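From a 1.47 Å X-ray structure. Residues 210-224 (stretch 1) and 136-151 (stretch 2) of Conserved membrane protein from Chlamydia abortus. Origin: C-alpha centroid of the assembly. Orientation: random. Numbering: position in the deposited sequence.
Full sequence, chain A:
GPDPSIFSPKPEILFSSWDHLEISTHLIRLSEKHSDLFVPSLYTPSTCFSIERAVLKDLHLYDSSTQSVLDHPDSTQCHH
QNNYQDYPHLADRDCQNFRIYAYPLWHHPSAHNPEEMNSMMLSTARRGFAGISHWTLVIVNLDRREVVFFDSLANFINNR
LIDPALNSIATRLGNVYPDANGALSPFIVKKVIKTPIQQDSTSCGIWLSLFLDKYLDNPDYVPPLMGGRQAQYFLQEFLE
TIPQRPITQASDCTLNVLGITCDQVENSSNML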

# COMPACT_ATOMS: atom_id res chain seq x y z
N LEU A 210 5.57 9.04 4.36
CA LEU A 210 5.57 10.47 4.00
C LEU A 210 4.96 10.66 2.61
O LEU A 210 4.16 11.58 2.38
CB LEU A 210 7.01 11.02 4.03
CG LEU A 210 7.36 12.48 3.72
CD1 LEU A 210 8.79 12.77 4.24
CD2 LEU A 210 7.31 12.78 2.21
N PHE A 211 5.35 9.82 1.65
CA PHE A 211 4.79 9.96 0.31
C PHE A 211 3.27 9.86 0.33
O PHE A 211 2.58 10.68 -0.30
CB PHE A 211 5.39 8.94 -0.66
CG PHE A 211 4.76 9.02 -2.02
CD1 PHE A 211 5.06 10.10 -2.86
CD2 PHE A 211 3.82 8.08 -2.39
CE1 PHE A 211 4.45 10.24 -4.10
CE2 PHE A 211 3.20 8.17 -3.65
CZ PHE A 211 3.53 9.26 -4.51
N LEU A 212 2.75 8.84 1.00
CA LEU A 212 1.29 8.66 0.97
C LEU A 212 0.62 9.88 1.62
O LEU A 212 -0.41 10.36 1.17
CB LEU A 212 0.87 7.39 1.70
CG LEU A 212 -0.65 7.15 1.67
CD1 LEU A 212 -1.14 6.94 0.23
CD2 LEU A 212 -0.94 5.92 2.49
N ASP A 213 1.19 10.36 2.73
CA ASP A 213 0.72 11.56 3.42
C ASP A 213 0.53 12.72 2.43
O ASP A 213 -0.53 13.33 2.35
CB ASP A 213 1.76 11.91 4.47
CG ASP A 213 1.19 12.66 5.60
OD1 ASP A 213 0.63 13.75 5.38
OD2 ASP A 213 1.32 12.17 6.74
N LYS A 214 1.56 12.99 1.64
CA LYS A 214 1.50 14.08 0.69
C LYS A 214 0.64 13.78 -0.51
O LYS A 214 -0.04 14.67 -1.01
CB LYS A 214 2.93 14.38 0.24
CG LYS A 214 3.88 14.64 1.38
CD LYS A 214 4.09 16.08 1.56
CE LYS A 214 5.11 16.28 2.67
NZ LYS A 214 5.03 17.61 3.31
N TYR A 215 0.68 12.54 -0.99
CA TYR A 215 -0.14 12.11 -2.14
C TYR A 215 -1.61 12.33 -1.86
O TYR A 215 -2.35 12.72 -2.77
CB TYR A 215 0.13 10.63 -2.48
CG TYR A 215 -0.77 10.03 -3.52
CD1 TYR A 215 -1.99 9.47 -3.17
CD2 TYR A 215 -0.40 10.01 -4.87
CE1 TYR A 215 -2.82 8.91 -4.13
CE2 TYR A 215 -1.24 9.48 -5.83
CZ TYR A 215 -2.46 8.94 -5.45
OH TYR A 215 -3.31 8.37 -6.38
N LEU A 216 -2.05 12.04 -0.63
CA LEU A 216 -3.47 12.14 -0.33
C LEU A 216 -3.96 13.61 -0.31
O LEU A 216 -5.16 13.88 -0.47
CB LEU A 216 -3.80 11.43 1.02
CG LEU A 216 -3.69 9.89 0.94
CD1 LEU A 216 -3.79 9.29 2.33
CD2 LEU A 216 -4.81 9.29 0.04
N ASP A 217 -3.03 14.55 -0.09
CA ASP A 217 -3.37 15.97 -0.23
C ASP A 217 -3.21 16.50 -1.66
O ASP A 217 -3.87 17.45 -2.05
CB ASP A 217 -2.55 16.83 0.73
CG ASP A 217 -3.01 16.68 2.19
OD1 ASP A 217 -4.21 16.39 2.42
OD2 ASP A 217 -2.19 16.82 3.09
N ASN A 218 -2.36 15.84 -2.43
CA ASN A 218 -2.09 16.24 -3.82
C ASN A 218 -1.59 15.03 -4.60
O ASN A 218 -0.44 14.65 -4.47
CB ASN A 218 -1.02 17.34 -3.85
CG ASN A 218 -0.55 17.66 -5.26
OD1 ASN A 218 -1.17 17.27 -6.26
ND2 ASN A 218 0.57 18.37 -5.33
N PRO A 219 -2.45 14.38 -5.38
CA PRO A 219 -2.01 13.14 -6.03
C PRO A 219 -0.97 13.34 -7.11
O PRO A 219 -0.39 12.35 -7.56
CB PRO A 219 -3.28 12.58 -6.67
CG PRO A 219 -4.17 13.79 -6.78
CD PRO A 219 -3.88 14.64 -5.58
N ASP A 220 -0.70 14.58 -7.49
CA ASP A 220 0.45 14.87 -8.37
C ASP A 220 1.77 15.08 -7.64
O ASP A 220 2.78 15.41 -8.27
CB ASP A 220 0.16 16.05 -9.28
CG ASP A 220 -0.96 15.77 -10.24
OD1 ASP A 220 -0.90 14.73 -10.93
OD2 ASP A 220 -1.93 16.55 -10.24
N TYR A 221 1.77 14.88 -6.33
CA TYR A 221 2.99 15.06 -5.53
C TYR A 221 4.12 14.09 -5.90
O TYR A 221 3.90 12.88 -6.00
CB TYR A 221 2.69 14.82 -4.06
CG TYR A 221 3.91 15.02 -3.21
CD1 TYR A 221 4.37 16.30 -2.93
CD2 TYR A 221 4.62 13.94 -2.70
CE1 TYR A 221 5.47 16.51 -2.13
CE2 TYR A 221 5.76 14.14 -1.90
CZ TYR A 221 6.18 15.45 -1.63
OH TYR A 221 7.29 15.73 -0.86
N VAL A 222 5.33 14.61 -6.04
CA VAL A 222 6.52 13.75 -6.16
C VAL A 222 7.56 14.38 -5.26
O VAL A 222 7.71 15.60 -5.28
CB VAL A 222 7.02 13.70 -7.62
CG1 VAL A 222 8.31 12.93 -7.75
CG2 VAL A 222 5.94 13.09 -8.51
N PRO A 223 8.25 13.56 -4.44
CA PRO A 223 9.20 14.12 -3.48
C PRO A 223 10.30 14.82 -4.22
O PRO A 223 10.63 14.46 -5.38
CB PRO A 223 9.80 12.89 -2.79
CG PRO A 223 8.88 11.80 -3.06
CD PRO A 223 8.15 12.10 -4.33
N PRO A 224 10.89 15.80 -3.57
CA PRO A 224 11.93 16.54 -4.25
C PRO A 224 13.26 15.79 -4.28
O PRO A 224 13.54 14.96 -3.41
CB PRO A 224 12.04 17.80 -3.40
CG PRO A 224 11.69 17.34 -2.03
CD PRO A 224 10.55 16.37 -2.26
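Stretch 2 136-151: TLVIVNLDRREVVFFD

Stretch 2 is a β-hairpin packed against the helix of stretch 1 and the loop that follows it. Its first strand, residues 136-141, runs nearly along the helix 210-217, with 23° between their N-to-C directions, a signed crossing angle of -23° and a closest approach of 10.3 Å between axes. The second strand begins at Glu146 and runs back at 147° to the helix, its axis 10.7 Å away at the closest. Paired backbone hydrogen bonds join the strands, among them Ile139 N to Val148 O and Val148 N to Ile139 O, both 2.8 Å. Because side chains alternate along a strand, every second residue faces the helix.

Thr136 makes no contact, and the interface opens with Leu137. Its branched tip fits among apolar neighbours: Leu137 CD2 lies 3.9 Å from Leu212 CB and 4.3 Å from Phe211 CD2, near the plane of that ring. Val138 is out of reach. Ile139 is long enough to extend its CD1 into the space between three helix residues, 3.8 Å from both Phe211 CE2 and Leu212 CD1. The same methyl sits over the face of Tyr215, with Ile139 CD1 3.9 Å from the ring centroid and 11° off the normal, a CH-π contact. Val140 points away.

At Asn141 the chemistry turns polar. Its amide suits this place by offering both a donor and an acceptor: Asn141 ND2 donates to Tyr215 OH at 3.0 Å, while Asn141 OD1 accepts from Arg144 N at 3.0 Å, tying down the connection between strands. Leu142 and Asp143 do not reach stretch 1.

Arg144, in φ/ψ -95/-4, turns toward the loop of stretch 1. The flat guanidinium can use both its face and its edge: Pro219 CG lies over one face, 3.5 Å from Arg144 NH1, while at the edge Arg144 NH2 forms a salt bridge with Asp220 OD1 at 2.9 Å. A water adds a second link, accepting from Arg144 NH1 at 2.7 Å and donating to Asp220 OD2 at 2.5 Å. Arg145 adopts positive φ and ψ, 52/56, and leaves the interface.

Glu146 is buried, yet its charge is well matched. Arg144 NE bridges to Glu146 OE1 at 3.1 Å, and Tyr215 OH donates to Glu146 OE2 at 2.6 Å. The tyrosine hydroxyl thus accepts from Asn141 and donates to Glu146, so one group from the helix joins both strands. Another water donates to Glu146 OE2 at 2.8 Å and to Pro219 O at 2.6 Å.

Val147 points away. Val148, compact and apolar, returns to the helix, with Val148 CG1 and CG2 each 4.1 Å from Phe211 CE2 and Tyr215 CE2, respectively. Phe149 again points away. Phe150 supplies a broad surface for an offset stack on Phe211, the centroids 4.6 Å apart and the planes at 16°; Phe211 CB also lies over its face, 3.7 Å from the Phe150 ring centroid. At the ring edge, Phe150 CE2 meets Pro223 CG at 3.9 Å. Asp151 lies beyond the contact.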

# COMPACT_ATOMS: atom_id res chain seq x y z
N THR A 136 8.05 -0.89 -0.15
CA THR A 136 7.56 -0.00 -1.18
C THR A 136 6.06 0.12 -1.01
O THR A 136 5.47 -0.46 -0.09
CB THR A 136 7.88 -0.56 -2.57
OG1 THR A 136 7.28 -1.85 -2.72
CG2 THR A 136 9.39 -0.71 -2.77
N LEU A 137 5.41 0.91 -1.88
CA LEU A 137 3.96 1.18 -1.70
C LEU A 137 3.28 1.09 -3.05
O LEU A 137 3.75 1.69 -4.03
CB LEU A 137 3.78 2.60 -1.13
CG LEU A 137 2.33 3.03 -0.87
CD1 LEU A 137 1.76 2.19 0.28
CD2 LEU A 137 2.25 4.54 -0.57
N VAL A 138 2.13 0.41 -3.12
CA VAL A 138 1.30 0.39 -4.35
C VAL A 138 0.01 1.07 -3.96
O VAL A 138 -0.68 0.68 -2.99
CB VAL A 138 1.03 -1.06 -4.80
CG1 VAL A 138 -0.03 -1.10 -5.93
CG2 VAL A 138 2.32 -1.72 -5.28
N ILE A 139 -0.36 2.12 -4.69
CA ILE A 139 -1.62 2.80 -4.46
C ILE A 139 -2.55 2.54 -5.65
O ILE A 139 -2.17 2.77 -6.82
CB ILE A 139 -1.42 4.33 -4.35
CG1 ILE A 139 -0.42 4.69 -3.24
CG2 ILE A 139 -2.82 5.03 -4.13
CD1 ILE A 139 0.02 6.15 -3.27
N VAL A 140 -3.78 2.13 -5.40
CA VAL A 140 -4.83 2.05 -6.42
C VAL A 140 -5.76 3.21 -6.16
O VAL A 140 -6.33 3.34 -5.06
CB VAL A 140 -5.57 0.70 -6.37
CG1 VAL A 140 -6.80 0.73 -7.30
CG2 VAL A 140 -4.60 -0.42 -6.74
N ASN A 141 -5.91 4.09 -7.15
CA ASN A 141 -6.79 5.25 -7.04
C ASN A 141 -7.90 5.07 -8.05
O ASN A 141 -7.68 5.17 -9.28
CB ASN A 141 -6.01 6.56 -7.25
CG ASN A 141 -6.84 7.80 -7.00
OD1 ASN A 141 -8.03 7.85 -7.35
ND2 ASN A 141 -6.23 8.82 -6.42
N LEU A 142 -9.10 4.74 -7.57
CA LEU A 142 -10.19 4.45 -8.49
C LEU A 142 -10.69 5.71 -9.21
O LEU A 142 -11.18 5.63 -10.36
CB LEU A 142 -11.37 3.79 -7.73
CG LEU A 142 -11.10 2.45 -6.99
CD1 LEU A 142 -12.36 2.01 -6.26
CD2 LEU A 142 -10.66 1.37 -8.00
N ASP A 143 -10.60 6.86 -8.55
CA ASP A 143 -11.10 8.10 -9.14
C ASP A 143 -10.22 8.55 -10.29
O ASP A 143 -10.72 9.01 -11.33
CB ASP A 143 -11.17 9.22 -8.08
CG ASP A 143 -12.36 9.08 -7.14
OD1 ASP A 143 -13.50 8.76 -7.60
OD2 ASP A 143 -12.17 9.32 -5.94
N ARG A 144 -8.91 8.34 -10.14
CA ARG A 144 -7.94 8.79 -11.14
C ARG A 144 -7.57 7.68 -12.12
O ARG A 144 -6.86 7.93 -13.11
CB ARG A 144 -6.68 9.37 -10.48
CG ARG A 144 -6.95 10.75 -9.87
CD ARG A 144 -5.82 11.21 -9.00
NE ARG A 144 -4.59 11.43 -9.75
CZ ARG A 144 -4.21 12.60 -10.26
NH1 ARG A 144 -4.98 13.67 -10.18
NH2 ARG A 144 -3.03 12.70 -10.86
N ARG A 145 -8.09 6.47 -11.89
CA ARG A 145 -7.81 5.28 -12.74
C ARG A 145 -6.30 5.12 -12.89
O ARG A 145 -5.74 5.07 -14.02
CB ARG A 145 -8.50 5.34 -14.09
CG ARG A 145 -9.99 5.44 -13.94
CD ARG A 145 -10.66 5.36 -15.35
NE ARG A 145 -10.82 4.02 -15.85
CZ ARG A 145 -10.09 3.47 -16.81
NH1 ARG A 145 -9.02 4.09 -17.30
NH2 ARG A 145 -10.41 2.24 -17.24
N GLU A 146 -5.62 5.04 -11.74
CA GLU A 146 -4.18 4.90 -11.77
C GLU A 146 -3.72 3.91 -10.73
O GLU A 146 -4.34 3.76 -9.65
CB GLU A 146 -3.49 6.27 -11.56
CG GLU A 146 -3.70 6.90 -10.20
CD GLU A 146 -3.19 8.36 -10.07
OE1 GLU A 146 -3.05 9.04 -11.10
OE2 GLU A 146 -2.86 8.84 -8.94
N VAL A 147 -2.59 3.29 -11.04
CA VAL A 147 -1.84 2.46 -10.10
C VAL A 147 -0.50 3.13 -9.92
O VAL A 147 0.28 3.25 -10.87
CB VAL A 147 -1.68 0.99 -10.64
CG1 VAL A 147 -0.89 0.11 -9.64
CG2 VAL A 147 -3.03 0.36 -10.98
N VAL A 148 -0.27 3.66 -8.71
CA VAL A 148 0.97 4.35 -8.41
C VAL A 148 1.90 3.45 -7.60
O VAL A 148 1.50 2.86 -6.60
CB VAL A 148 0.66 5.64 -7.59
CG1 VAL A 148 1.97 6.36 -7.15
CG2 VAL A 148 -0.21 6.56 -8.46
N PHE A 149 3.14 3.34 -8.05
CA PHE A 149 4.13 2.56 -7.33
C PHE A 149 5.23 3.48 -6.81
O PHE A 149 5.89 4.22 -7.59
CB PHE A 149 4.76 1.54 -8.30
CG PHE A 149 5.91 0.78 -7.70
CD1 PHE A 149 5.71 -0.08 -6.63
CD2 PHE A 149 7.18 0.92 -8.21
CE1 PHE A 149 6.76 -0.80 -6.09
CE2 PHE A 149 8.22 0.20 -7.68
CZ PHE A 149 8.02 -0.64 -6.63
N PHE A 150 5.43 3.45 -5.50
CA PHE A 150 6.48 4.24 -4.86
C PHE A 150 7.56 3.38 -4.25
O PHE A 150 7.29 2.52 -3.43
CB PHE A 150 5.87 5.13 -3.75
CG PHE A 150 6.88 5.91 -2.97
CD1 PHE A 150 7.54 5.33 -1.89
CD2 PHE A 150 7.21 7.22 -3.32
CE1 PHE A 150 8.51 6.04 -1.19
CE2 PHE A 150 8.19 7.94 -2.60
CZ PHE A 150 8.80 7.35 -1.54
N ASP A 151 8.80 3.60 -4.69
CA ASP A 151 9.99 2.95 -4.16
C ASP A 151 11.01 4.05 -3.95
O ASP A 151 11.48 4.66 -4.94
CB ASP A 151 10.51 1.95 -5.18
CG ASP A 151 11.81 1.30 -4.75
OD1 ASP A 151 12.27 1.53 -3.61
OD2 ASP A 151 12.37 0.58 -5.57
O HOH W 1 -0.97 10.83 -9.61
O HOH W 2 -3.86 15.75 -11.58